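Local coordinates for protein endoglucanase (PDB 2C24) that binds beta-glucan chains, xyloglucan among them, as the family 30 carbohydrate-binding module of a cellulosomal enzyme that probably hydrolyses cellulose, at residues L16-I21 against K184-D189; L56-L61 against W179-K184; F97-K102 against V135-D140; I125-V130 against M152-G157. All blocks are in the same frame, centred on the assembly; numbering follows the deposited sequence.

How the contacts relate
Contacts 1, 2 and 3 all reach one antiparallel sheet of the beta-sandwich, whereas contact 4 lies at an edge of the other sheet. Contacts 1 and 2 share strand 176-186, pairing it with different strands, each through a reciprocal pair of backbone bonds. Contact 2 is the buried one, built on phenylalanine and leucine. Contact 1, at the two ends of the modelled chain, is partly buried and turns to water and charged groups. Contact 3 touches contact 2 through strand 94-101 but joins it to an irregular loop by a single backbone bond. Contact 4, about 24 Å from contacts 2 and 3 between centres, relies on apolar side chains, with no clear hydrogen bond.

Contact 1 of 4, residues L16-I21 against K184-D189; sequences LLDVQI and KITSED
With chi1 at -57° and chi2 at -58°, I185 folds CG1 and CD1 over toward I21, whose CD1 lies 4.1 Å from I185 CG1, the two side chains meeting at a slant. V19 joins them, its CB 3.9 Å from I185 CB. Branched aliphatics suit this face: Y89 of helix 87-90 packs on V19 and I185, and L95 of the adjoining strand 94-101 lies beside I21 and I185. The backbones of V19 and I185 form a hydrogen-bonded antiparallel pair: V19 N reaches I185 O at 2.8 Å, nearly straight at 164°, and I185 N returns the bond to V19 O. On the other face the K184 methylene CB lies under the amide of Q20, which hydrogen-bonds D182, the salt-bridge partner of K184. Alongside, D18 OD2 rests 3.5 Å from T186 CG2. Beyond this point the strands separate, and a water sits between L16 O, D18 OD2 and S187 N. L16 CD1 rests on S187 CB at 4.0 Å, and L16 N to D189 O at 3.2 Å ties together the two ends of the modelled chain. Direct pairing is thus interrupted by a water before a last direct bond; D18 and K184 stand too far apart for a salt bridge, and D18 OD2 is instead met by the water.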
loop_
_atom_site.group_PDB
_atom_site.type_symbol
_atom_site.label_atom_id
_atom_site.label_comp_id
_atom_site.label_asym_id
_atom_site.label_seq_id
_atom_site.Cartn_x
_atom_site.Cartn_y
_atom_site.Cartn_z
ATOM N N LEU A 16 13.458 -2.682 -16.581
ATOM C CA LEU A 16 13.545 -1.914 -15.299
ATOM C C LEU A 16 13.348 -2.822 -14.088
ATOM O O LEU A 16 12.416 -3.630 -14.050
ATOM C CB LEU A 16 12.524 -0.769 -15.268
ATOM C CG LEU A 16 12.746 0.463 -16.156
ATOM C CD1 LEU A 16 11.530 1.372 -16.097
ATOM C CD2 LEU A 16 14.009 1.235 -15.768
ATOM N N LEU A 17 14.232 -2.676 -13.102
ATOM C CA LEU A 17 14.229 -3.528 -11.910
ATOM C C LEU A 17 12.986 -3.322 -11.050
ATOM O O LEU A 17 12.485 -2.201 -10.926
ATOM C CB LEU A 17 15.509 -3.318 -11.084
ATOM C CG LEU A 17 15.978 -1.889 -10.778
ATOM C CD1 LEU A 17 15.532 -1.434 -9.383
ATOM C CD2 LEU A 17 17.487 -1.794 -10.903
ATOM N N ASP A 18 12.486 -4.418 -10.481
ATOM C CA ASP A 18 11.363 -4.372 -9.553
ATOM C C ASP A 18 11.723 -3.555 -8.314
ATOM O O ASP A 18 12.889 -3.518 -7.905
ATOM C CB ASP A 18 10.957 -5.790 -9.137
ATOM C CG ASP A 18 10.272 -6.562 -10.255
ATOM O OD1 ASP A 18 9.795 -7.691 -9.995
ATOM O OD2 ASP A 18 10.199 -6.046 -11.390
ATOM N N VAL A 19 10.729 -2.885 -7.738
ATOM C CA VAL A 19 10.912 -2.180 -6.473
ATOM C C VAL A 19 10.098 -2.919 -5.421
ATOM O O VAL A 19 8.868 -2.823 -5.387
ATOM C CB VAL A 19 10.504 -0.685 -6.555
ATOM C CG1 VAL A 19 10.762 0.026 -5.224
ATOM C CG2 VAL A 19 11.262 0.017 -7.681
ATOM N N GLN A 20 10.795 -3.682 -4.584
ATOM C CA GLN A 20 10.144 -4.523 -3.588
ATOM C C GLN A 20 9.675 -3.683 -2.406
ATOM O O GLN A 20 10.438 -2.896 -1.849
ATOM C CB GLN A 20 11.096 -5.627 -3.112
ATOM C CG GLN A 20 10.390 -6.852 -2.548
ATOM C CD GLN A 20 9.654 -7.651 -3.616
ATOM O OE1 GLN A 20 10.189 -7.911 -4.694
ATOM N NE2 GLN A 20 8.419 -8.042 -3.316
ATOM N N ILE A 21 8.408 -3.849 -2.046
ATOM C CA ILE A 21 7.830 -3.148 -0.903
ATOM C C ILE A 21 7.741 -4.102 0.286
ATOM O O ILE A 21 8.238 -3.796 1.375
ATOM C CB ILE A 21 6.457 -2.500 -1.256
ATOM C CG1 ILE A 21 6.666 -1.365 -2.271
ATOM C CG2 ILE A 21 5.755 -1.980 0.004
ATOM C CD1 ILE A 21 5.401 -0.848 -2.941
ATOM N N LYS A 184 5.181 -5.153 -4.789
ATOM C CA LYS A 184 6.262 -4.670 -5.640
ATOM C C LYS A 184 5.771 -3.674 -6.696
ATOM O O LYS A 184 4.603 -3.706 -7.095
ATOM C CB LYS A 184 6.986 -5.851 -6.313
ATOM C CG LYS A 184 6.090 -6.759 -7.164
ATOM C CD LYS A 184 6.835 -8.005 -7.632
ATOM C CE LYS A 184 6.010 -8.842 -8.617
ATOM N NZ LYS A 184 4.748 -9.400 -8.031
ATOM N N ILE A 185 6.673 -2.787 -7.116
ATOM C CA ILE A 185 6.461 -1.918 -8.267
ATOM C C ILE A 185 7.260 -2.486 -9.440
ATOM O O ILE A 185 8.482 -2.638 -9.350
ATOM C CB ILE A 185 6.931 -0.456 -8.003
ATOM C CG1 ILE A 185 6.237 0.157 -6.775
ATOM C CG2 ILE A 185 6.749 0.417 -9.256
ATOM C CD1 ILE A 185 4.719 0.196 -6.847
ATOM N N THR A 186 6.568 -2.800 -10.531
ATOM C CA THR A 186 7.206 -3.373 -11.714
ATOM C C THR A 186 6.978 -2.494 -12.939
ATOM O O THR A 186 6.063 -1.673 -12.958
ATOM C CB THR A 186 6.663 -4.788 -12.022
ATOM O OG1 THR A 186 5.293 -4.697 -12.431
ATOM C CG2 THR A 186 6.768 -5.705 -10.804
ATOM N N SER A 187 7.822 -2.660 -13.953
ATOM C CA SER A 187 7.589 -2.052 -15.261
ATOM C C SER A 187 8.173 -2.922 -16.369
ATOM O O SER A 187 9.380 -3.179 -16.398
ATOM C CB SER A 187 8.174 -0.640 -15.337
ATOM O OG SER A 187 7.822 -0.022 -16.566
ATOM N N GLU A 188 7.305 -3.362 -17.279
ATOM C CA GLU A 188 7.720 -4.157 -18.436
ATOM C C GLU A 188 8.429 -3.280 -19.486
ATOM O O GLU A 188 8.850 -3.770 -20.538
ATOM C CB GLU A 188 6.509 -4.902 -19.027
ATOM C CG GLU A 188 6.842 -6.084 -19.956
ATOM C CD GLU A 188 7.288 -7.359 -19.229
ATOM O OE1 GLU A 188 7.422 -7.355 -17.984
ATOM O OE2 GLU A 188 7.507 -8.380 -19.921
ATOM N N ASP A 189 8.563 -1.988 -19.189
ATOM C CA ASP A 189 9.362 -1.077 -20.009
ATOM C C ASP A 189 10.848 -1.331 -19.802
ATOM O O ASP A 189 11.256 -1.840 -18.755
ATOM C CB ASP A 189 9.027 0.386 -19.690
ATOM C CG ASP A 189 7.787 0.878 -20.420
ATOM O OD1 ASP A 189 7.022 0.041 -20.952
ATOM O OD2 ASP A 189 7.575 2.108 -20.463
HETATM O O HOH W 1 10.089 -4.732 -13.632
#

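Contact 2 of 4, residues L56-L61 against W179-K184; sequences LPTLRL and WFSDIK
F180 and L59 form the apolar centre of an antiparallel strand pair in one sheet of the beta-sandwich. The F180 ring lies beside L61, presenting its edge, with CE1 4.0 Å from L61 CB. L59 sends CD2 the other way, to 4.1 Å from I183 CD1, the two side chains crossing at about a right angle. Large apolar residues suit these positions because they face the interior, where F180 also stacks on F168 of the opposing sheet. The backbone bonds of this pair are reciprocal: F180 N to L59 O at 2.9 Å and L59 N to F180 O at 3.1 Å. On the reverse face R60 and W179 run side by side, the guanidinium and indole planes 70° apart and W179 NE1 at the guanidinium edge. The arginine's aliphatic part touches the indole, while a bend at chi3 (-51°) turns its charged end to E39 and D48. W179 NE1 hydrogen-bonds D48 as well, so one aspartate steadies both side chains. T58 suits the margin, its hydroxyl bonding V51 O while lying 3.2 Å by OG1 from W179 CD1. At the polar edge a buried serine is bridged to the other strand by a water, 2.8 Å from S181 OG and 2.6 Å from P57 O.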
loop_
_atom_site.group_PDB
_atom_site.type_symbol
_atom_site.label_atom_id
_atom_site.label_comp_id
_atom_site.label_asym_id
_atom_site.label_seq_id
_atom_site.Cartn_x
_atom_site.Cartn_y
_atom_site.Cartn_z
ATOM N N LEU A 56 6.509 -17.973 1.791
ATOM C CA LEU A 56 6.982 -16.779 2.495
ATOM C C LEU A 56 5.871 -16.206 3.375
ATOM O O LEU A 56 4.692 -16.413 3.089
ATOM C CB LEU A 56 7.490 -15.724 1.500
ATOM C CG LEU A 56 8.824 -15.949 0.773
ATOM C CD1 LEU A 56 9.090 -14.808 -0.203
ATOM C CD2 LEU A 56 10.007 -16.114 1.744
ATOM N N PRO A 57 6.238 -15.489 4.455
ATOM C CA PRO A 57 5.220 -14.901 5.333
ATOM C C PRO A 57 4.399 -13.810 4.636
ATOM O O PRO A 57 4.780 -13.337 3.564
ATOM C CB PRO A 57 6.042 -14.294 6.478
ATOM C CG PRO A 57 7.398 -14.900 6.373
ATOM C CD PRO A 57 7.602 -15.184 4.922
ATOM N N THR A 58 3.279 -13.423 5.241
ATOM C CA THR A 58 2.420 -12.384 4.670
ATOM C C THR A 58 2.313 -11.139 5.561
ATOM O O THR A 58 2.659 -11.174 6.744
ATOM C CB THR A 58 1.007 -12.923 4.359
ATOM O OG1 THR A 58 0.441 -13.500 5.541
ATOM C CG2 THR A 58 1.061 -13.965 3.256
ATOM N N LEU A 59 1.835 -10.041 4.982
ATOM C CA LEU A 59 1.655 -8.795 5.720
ATOM C C LEU A 59 0.181 -8.615 6.060
ATOM O O LEU A 59 -0.676 -8.635 5.173
ATOM C CB LEU A 59 2.175 -7.614 4.902
ATOM C CG LEU A 59 2.457 -6.282 5.600
ATOM C CD1 LEU A 59 3.718 -6.349 6.459
ATOM C CD2 LEU A 59 2.596 -5.205 4.549
ATOM N N ARG A 60 -0.100 -8.428 7.347
ATOM C CA ARG A 60 -1.464 -8.398 7.859
ATOM C C ARG A 60 -1.986 -6.976 8.082
ATOM O O ARG A 60 -1.526 -6.262 8.977
ATOM C CB ARG A 60 -1.537 -9.209 9.158
ATOM C CG ARG A 60 -2.941 -9.516 9.688
ATOM C CD ARG A 60 -2.868 -9.953 11.162
ATOM N NE ARG A 60 -1.882 -11.021 11.346
ATOM C CZ ARG A 60 -1.096 -11.168 12.408
ATOM N NH1 ARG A 60 -1.154 -10.319 13.428
ATOM N NH2 ARG A 60 -0.239 -12.182 12.442
ATOM N N LEU A 61 -2.948 -6.573 7.254
ATOM C CA LEU A 61 -3.718 -5.352 7.488
ATOM C C LEU A 61 -5.029 -5.726 8.180
ATOM O O LEU A 61 -5.919 -6.314 7.566
ATOM C CB LEU A 61 -3.978 -4.606 6.171
ATOM C CG LEU A 61 -4.804 -3.313 6.230
ATOM C CD1 LEU A 61 -4.085 -2.228 7.024
ATOM C CD2 LEU A 61 -5.149 -2.809 4.827
ATOM N N TRP A 179 -4.661 -10.056 3.863
ATOM C CA TRP A 179 -3.254 -10.450 3.844
ATOM C C TRP A 179 -2.646 -10.091 2.497
ATOM O O TRP A 179 -3.268 -10.294 1.450
ATOM C CB TRP A 179 -3.095 -11.954 4.106
ATOM C CG TRP A 179 -3.351 -12.350 5.527
ATOM C CD1 TRP A 179 -2.426 -12.463 6.526
ATOM C CD2 TRP A 179 -4.614 -12.680 6.110
ATOM N NE1 TRP A 179 -3.036 -12.845 7.697
ATOM C CE2 TRP A 179 -4.380 -12.984 7.471
ATOM C CE3 TRP A 179 -5.926 -12.758 5.615
ATOM C CZ2 TRP A 179 -5.410 -13.353 8.346
ATOM C CZ3 TRP A 179 -6.948 -13.125 6.485
ATOM C CH2 TRP A 179 -6.682 -13.418 7.834
ATOM N N PHE A 180 -1.434 -9.548 2.534
ATOM C CA PHE A 180 -0.713 -9.161 1.326
ATOM C C PHE A 180 0.483 -10.081 1.099
ATOM O O PHE A 180 1.089 -10.578 2.053
ATOM C CB PHE A 180 -0.210 -7.723 1.446
ATOM C CG PHE A 180 -1.288 -6.672 1.326
ATOM C CD1 PHE A 180 -1.971 -6.221 2.452
ATOM C CD2 PHE A 180 -1.587 -6.104 0.091
ATOM C CE1 PHE A 180 -2.951 -5.243 2.348
ATOM C CE2 PHE A 180 -2.563 -5.120 -0.025
ATOM C CZ PHE A 180 -3.247 -4.690 1.109
ATOM N N SER A 181 0.832 -10.287 -0.167
ATOM C CA SER A 181 2.000 -11.080 -0.515
ATOM C C SER A 181 2.742 -10.445 -1.689
ATOM O O SER A 181 2.120 -9.965 -2.637
ATOM C CB SER A 181 1.578 -12.519 -0.842
ATOM O OG SER A 181 2.688 -13.401 -0.851
ATOM N N ASP A 182 4.072 -10.417 -1.599
ATOM C CA ASP A 182 4.940 -9.960 -2.695
ATOM C C ASP A 182 4.526 -8.591 -3.261
ATOM O O ASP A 182 4.198 -8.469 -4.448
ATOM C CB ASP A 182 4.993 -11.028 -3.810
ATOM C CG ASP A 182 6.174 -10.847 -4.752
ATOM O OD1 ASP A 182 6.123 -11.385 -5.880
ATOM O OD2 ASP A 182 7.159 -10.176 -4.378
ATOM N N ILE A 183 4.541 -7.564 -2.412
ATOM C CA ILE A 183 4.186 -6.221 -2.855
ATOM C C ILE A 183 5.391 -5.592 -3.549
ATOM O O ILE A 183 6.481 -5.518 -2.980
ATOM C CB ILE A 183 3.661 -5.323 -1.704
ATOM C CG1 ILE A 183 2.595 -6.060 -0.884
ATOM C CG2 ILE A 183 3.089 -4.016 -2.267
ATOM C CD1 ILE A 183 2.241 -5.384 0.429
ATOM N N LYS A 184 5.181 -5.153 -4.789
ATOM C CA LYS A 184 6.262 -4.670 -5.640
ATOM C C LYS A 184 5.771 -3.674 -6.696
ATOM O O LYS A 184 4.603 -3.706 -7.095
ATOM C CB LYS A 184 6.986 -5.851 -6.313
ATOM C CG LYS A 184 6.090 -6.759 -7.164
ATOM C CD LYS A 184 6.835 -8.005 -7.632
ATOM C CE LYS A 184 6.010 -8.842 -8.617
ATOM N NZ LYS A 184 4.748 -9.400 -8.031
HETATM O O HOH W 2 4.582 -14.183 1.092
#

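Contact 3 of 4, residues F97-K102 against V135-D140; sequences FDIKGK and VTVTTD
G101, at the end of strand 94-101, meets an irregular loop at T138, and one backbone bond joins the two. G101 N donates to T138 O at 3.1 Å with a nearly straight N-H...O angle of 173°, although the donor stands 36° above the carbonyl plane. The CA atoms of G101 and T139 come within 5.1 Å, but the loop makes no further backbone bond to the strand within these residues, although D140 still lies against I99 and K100. Glycine suits its place because the methyl CG1 of V137 lies close against it, 3.9 Å from G101 CA, where a side chain would be crowded. That methyl is put there by a chi1 of -173°, which sets CG1 anti to the backbone N. The other branch of V137 turns to the buried side, where its CG2 lies 4.3 Å from I99 CD1; V135 approaches I99 more loosely through CG1. On the opposite side of the strand the hydrocarbon part of K100 runs along the loop backbone, CB 3.5 Å from D140 O and CD 3.5 Å from T139 O. A long lysine fits here, its methylenes lining carbonyls. Within the loop, T138 OG1 donates to D140 O at 3.1 Å, a bond that links the two residues and probably helps to hold the loop's course. Strand 94-101 itself lies between two neighbours, bonding by I99 to Q142 of strand 142-147 and by K100 to W179 of strand 176-186. The loop lies against the end of the strand and leads directly into strand 142-147.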
loop_
_atom_site.group_PDB
_atom_site.type_symbol
_atom_site.label_atom_id
_atom_site.label_comp_id
_atom_site.label_asym_id
_atom_site.label_seq_id
_atom_site.Cartn_x
_atom_site.Cartn_y
_atom_site.Cartn_z
ATOM N N PHE A 97 0.721 -7.141 -6.316
ATOM C CA PHE A 97 0.669 -7.840 -5.038
ATOM C C PHE A 97 -0.416 -8.907 -5.108
ATOM O O PHE A 97 -1.305 -8.842 -5.957
ATOM C CB PHE A 97 0.381 -6.870 -3.879
ATOM C CG PHE A 97 -0.912 -6.100 -4.023
ATOM C CD1 PHE A 97 -2.087 -6.571 -3.445
ATOM C CD2 PHE A 97 -0.947 -4.897 -4.723
ATOM C CE1 PHE A 97 -3.275 -5.866 -3.571
ATOM C CE2 PHE A 97 -2.128 -4.186 -4.856
ATOM C CZ PHE A 97 -3.296 -4.671 -4.279
ATOM N N ASP A 98 -0.327 -9.886 -4.216
ATOM C CA ASP A 98 -1.377 -10.879 -4.045
ATOM C C ASP A 98 -2.124 -10.523 -2.766
ATOM O O ASP A 98 -1.534 -9.956 -1.845
ATOM C CB ASP A 98 -0.781 -12.293 -3.979
ATOM C CG ASP A 98 0.048 -12.638 -5.212
ATOM O OD1 ASP A 98 1.295 -12.621 -5.132
ATOM O OD2 ASP A 98 -0.544 -12.913 -6.272
ATOM N N ILE A 99 -3.417 -10.836 -2.723
ATOM C CA ILE A 99 -4.277 -10.457 -1.599
ATOM C C ILE A 99 -5.398 -11.465 -1.351
ATOM O O ILE A 99 -5.950 -12.038 -2.292
ATOM C CB ILE A 99 -4.886 -9.019 -1.781
ATOM C CG1 ILE A 99 -5.584 -8.547 -0.494
ATOM C CG2 ILE A 99 -5.832 -8.959 -2.999
ATOM C CD1 ILE A 99 -6.090 -7.113 -0.530
ATOM N N LYS A 100 -5.710 -11.686 -0.077
ATOM C CA LYS A 100 -6.919 -12.404 0.310
ATOM C C LYS A 100 -7.495 -11.833 1.597
ATOM O O LYS A 100 -6.766 -11.280 2.420
ATOM C CB LYS A 100 -6.683 -13.926 0.396
ATOM C CG LYS A 100 -6.147 -14.476 1.713
ATOM C CD LYS A 100 -6.018 -16.001 1.605
ATOM C CE LYS A 100 -5.521 -16.643 2.892
ATOM N NZ LYS A 100 -6.628 -16.866 3.867
ATOM N N GLY A 101 -8.810 -11.946 1.750
ATOM C CA GLY A 101 -9.508 -11.393 2.905
ATOM C C GLY A 101 -9.953 -12.481 3.857
ATOM O O GLY A 101 -9.844 -13.668 3.546
ATOM N N LYS A 102 -10.448 -12.074 5.023
ATOM C CA LYS A 102 -10.929 -13.023 6.023
ATOM C C LYS A 102 -12.332 -13.525 5.673
ATOM O O LYS A 102 -12.757 -14.573 6.162
ATOM C CB LYS A 102 -10.916 -12.385 7.416
ATOM C CG LYS A 102 -10.956 -13.389 8.567
ATOM C CD LYS A 102 -10.776 -12.724 9.930
ATOM C CE LYS A 102 -11.986 -11.887 10.323
ATOM N NZ LYS A 102 -11.855 -11.374 11.716
ATOM N N VAL A 135 -9.914 -4.899 -7.694
ATOM C CA VAL A 135 -10.082 -6.287 -7.274
ATOM C C VAL A 135 -11.257 -6.445 -6.306
ATOM O O VAL A 135 -11.420 -5.653 -5.371
ATOM C CB VAL A 135 -8.756 -6.880 -6.668
ATOM C CG1 VAL A 135 -8.323 -6.139 -5.399
ATOM C CG2 VAL A 135 -8.877 -8.382 -6.418
ATOM N N THR A 136 -12.092 -7.451 -6.558
ATOM C CA THR A 136 -13.083 -7.889 -5.584
ATOM C C THR A 136 -12.420 -8.978 -4.750
ATOM O O THR A 136 -12.102 -10.060 -5.258
ATOM C CB THR A 136 -14.374 -8.421 -6.253
ATOM O OG1 THR A 136 -14.760 -7.544 -7.318
ATOM C CG2 THR A 136 -15.510 -8.505 -5.237
ATOM N N VAL A 137 -12.198 -8.675 -3.473
ATOM C CA VAL A 137 -11.419 -9.543 -2.591
ATOM C C VAL A 137 -12.230 -10.768 -2.160
ATOM O O VAL A 137 -13.364 -10.644 -1.690
ATOM C CB VAL A 137 -10.868 -8.767 -1.351
ATOM C CG1 VAL A 137 -9.923 -9.639 -0.543
ATOM C CG2 VAL A 137 -10.148 -7.495 -1.789
ATOM N N THR A 138 -11.633 -11.943 -2.344
ATOM C CA THR A 138 -12.225 -13.212 -1.921
ATOM C C THR A 138 -11.356 -13.844 -0.833
ATOM O O THR A 138 -10.248 -13.366 -0.560
ATOM C CB THR A 138 -12.362 -14.205 -3.110
ATOM O OG1 THR A 138 -11.071 -14.470 -3.677
ATOM C CG2 THR A 138 -13.281 -13.643 -4.197
ATOM N N THR A 139 -11.858 -14.916 -0.215
ATOM C CA THR A 139 -11.075 -15.699 0.749
ATOM C C THR A 139 -9.967 -16.510 0.063
ATOM O O THR A 139 -9.210 -17.229 0.719
ATOM C CB THR A 139 -11.965 -16.629 1.599
ATOM O OG1 THR A 139 -12.764 -17.452 0.739
ATOM C CG2 THR A 139 -12.875 -15.819 2.507
ATOM N N ASP A 140 -9.882 -16.380 -1.259
ATOM C CA ASP A 140 -8.812 -16.985 -2.050
ATOM C C ASP A 140 -7.806 -15.933 -2.508
ATOM O O ASP A 140 -8.153 -14.763 -2.686
ATOM C CB ASP A 140 -9.387 -17.713 -3.274
ATOM C CG ASP A 140 -10.052 -19.030 -2.915
ATOM O OD1 ASP A 140 -9.433 -19.832 -2.180
ATOM O OD2 ASP A 140 -11.192 -19.269 -3.377
#

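Contact 4 of 4, residues I125-V130 against M152-G157; sequences IDVTTV and MKINNG
The contact belongs to an edge of the five-stranded sheet of the beta-sandwich: V127, on the outermost strand 126-130, and I125, just before it, pack against a loop holding an inverse gamma turn centred on N155. V127 and I154 slide past each other in opposite directions, V127 CG1 lying 4.0 Å from I154 CB while I154 CD1 approaches V127 CB equally closely. Beta-branched side chains suit an extended strand, and here the methyls of V127 pack against I154. Deeper in, M152 turns its side chain away from the strand, toward F112 of the adjacent strand 109-114 and V90. A weak backbone bond, N156 N to I154 O at 2.7 Å, closes the turn; N156 then directs its CB toward the strand, 4.0 Å from I125 CG2. G157 follows with a positive phi of 96°, a conformation glycine adopts easily. R119 takes G157 O as a hydrogen-bond partner, while on the strand D126 points away from the loop into a salt bridge with R113. The extended chi2 (159°) of I125 carries CD1 across to the loop, 3.5 Å from the backbone atom N156 O and 4.1 Å from G157 C.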
loop_
_atom_site.group_PDB
_atom_site.type_symbol
_atom_site.label_atom_id
_atom_site.label_comp_id
_atom_site.label_asym_id
_atom_site.label_seq_id
_atom_site.Cartn_x
_atom_site.Cartn_y
_atom_site.Cartn_z
ATOM N N ILE A 125 2.136 14.839 -0.760
ATOM C CA ILE A 125 0.843 14.680 -1.430
ATOM C C ILE A 125 0.548 13.204 -1.688
ATOM O O ILE A 125 1.441 12.441 -2.065
ATOM C CB ILE A 125 0.776 15.527 -2.740
ATOM C CG1 ILE A 125 0.552 17.000 -2.394
ATOM C CG2 ILE A 125 -0.337 15.043 -3.680
ATOM C CD1 ILE A 125 0.969 17.969 -3.483
ATOM N N ASP A 126 -0.705 12.812 -1.456
ATOM C CA ASP A 126 -1.172 11.459 -1.733
ATOM C C ASP A 126 -1.957 11.377 -3.039
ATOM O O ASP A 126 -2.724 12.282 -3.372
ATOM C CB ASP A 126 -2.050 10.935 -0.584
ATOM C CG ASP A 126 -1.285 10.784 0.723
ATOM O OD1 ASP A 126 -1.922 10.570 1.768
ATOM O OD2 ASP A 126 -0.045 10.888 0.712
ATOM N N VAL A 127 -1.747 10.289 -3.775
ATOM C CA VAL A 127 -2.626 9.926 -4.886
ATOM C C VAL A 127 -3.210 8.557 -4.573
ATOM O O VAL A 127 -2.478 7.585 -4.368
ATOM C CB VAL A 127 -1.928 9.974 -6.273
ATOM C CG1 VAL A 127 -1.720 11.414 -6.709
ATOM C CG2 VAL A 127 -0.607 9.201 -6.282
ATOM N N THR A 128 -4.534 8.496 -4.490
ATOM C CA THR A 128 -5.202 7.310 -3.968
ATOM C C THR A 128 -6.426 6.874 -4.768
ATOM O O THR A 128 -7.032 7.658 -5.504
ATOM C CB THR A 128 -5.632 7.505 -2.495
ATOM O OG1 THR A 128 -6.360 8.730 -2.369
ATOM C CG2 THR A 128 -4.415 7.528 -1.553
ATOM N N THR A 129 -6.767 5.601 -4.604
ATOM C CA THR A 129 -7.979 5.015 -5.149
ATOM C C THR A 129 -8.510 4.036 -4.111
ATOM O O THR A 129 -7.871 3.815 -3.082
ATOM C CB THR A 129 -7.709 4.291 -6.500
ATOM O OG1 THR A 129 -8.937 3.780 -7.030
ATOM C CG2 THR A 129 -6.707 3.143 -6.331
ATOM N N VAL A 130 -9.682 3.465 -4.368
ATOM C CA VAL A 130 -10.177 2.360 -3.556
ATOM C C VAL A 130 -9.762 1.044 -4.206
ATOM O O VAL A 130 -9.703 0.939 -5.436
ATOM C CB VAL A 130 -11.711 2.433 -3.307
ATOM C CG1 VAL A 130 -12.038 3.576 -2.358
ATOM C CG2 VAL A 130 -12.495 2.585 -4.618
ATOM N N MET A 152 -0.558 8.136 -10.627
ATOM C CA MET A 152 0.573 9.060 -10.601
ATOM C C MET A 152 0.520 10.150 -11.665
ATOM O O MET A 152 1.496 10.878 -11.866
ATOM C CB MET A 152 1.894 8.294 -10.670
ATOM C CG MET A 152 2.074 7.307 -9.533
ATOM S SD MET A 152 3.792 6.882 -9.273
ATOM C CE MET A 152 3.616 5.639 -8.001
ATOM N N LYS A 153 -0.626 10.267 -12.329
ATOM C CA LYS A 153 -0.830 11.293 -13.351
ATOM C C LYS A 153 -1.867 12.340 -12.930
ATOM O O LYS A 153 -2.034 13.350 -13.608
ATOM C CB LYS A 153 -1.219 10.651 -14.690
ATOM C CG LYS A 153 -0.146 9.742 -15.293
ATOM C CD LYS A 153 0.978 10.536 -15.959
ATOM C CE LYS A 153 0.616 10.942 -17.386
ATOM N NZ LYS A 153 0.603 9.769 -18.309
ATOM N N ILE A 154 -2.551 12.089 -11.812
ATOM C CA ILE A 154 -3.495 13.041 -11.204
ATOM C C ILE A 154 -2.863 14.441 -11.073
ATOM O O ILE A 154 -1.737 14.564 -10.580
ATOM C CB ILE A 154 -4.002 12.514 -9.824
ATOM C CG1 ILE A 154 -4.862 11.256 -10.014
ATOM C CG2 ILE A 154 -4.788 13.581 -9.066
ATOM C CD1 ILE A 154 -5.081 10.422 -8.746
ATOM N N ASN A 155 -3.575 15.476 -11.538
ATOM C CA ASN A 155 -3.078 16.872 -11.512
ATOM C C ASN A 155 -3.038 17.491 -10.100
ATOM O O ASN A 155 -3.577 18.577 -9.854
ATOM C CB ASN A 155 -3.845 17.772 -12.511
ATOM C CG ASN A 155 -5.356 17.882 -12.210
ATOM O OD1 ASN A 155 -5.846 17.422 -11.173
ATOM N ND2 ASN A 155 -6.090 18.501 -13.131
ATOM N N ASN A 156 -2.359 16.792 -9.197
ATOM C CA ASN A 156 -2.384 17.064 -7.768
ATOM C C ASN A 156 -1.169 17.860 -7.311
ATOM O O ASN A 156 -1.163 18.433 -6.220
ATOM C CB ASN A 156 -2.385 15.723 -7.019
ATOM C CG ASN A 156 -3.332 15.708 -5.847
ATOM O OD1 ASN A 156 -3.546 14.664 -5.220
ATOM N ND2 ASN A 156 -3.920 16.864 -5.543
ATOM N N GLY A 157 -0.138 17.877 -8.150
ATOM C CA GLY A 157 1.180 18.330 -7.739
ATOM C C GLY A 157 2.059 17.156 -7.331
ATOM O O GLY A 157 3.258 17.330 -7.115
#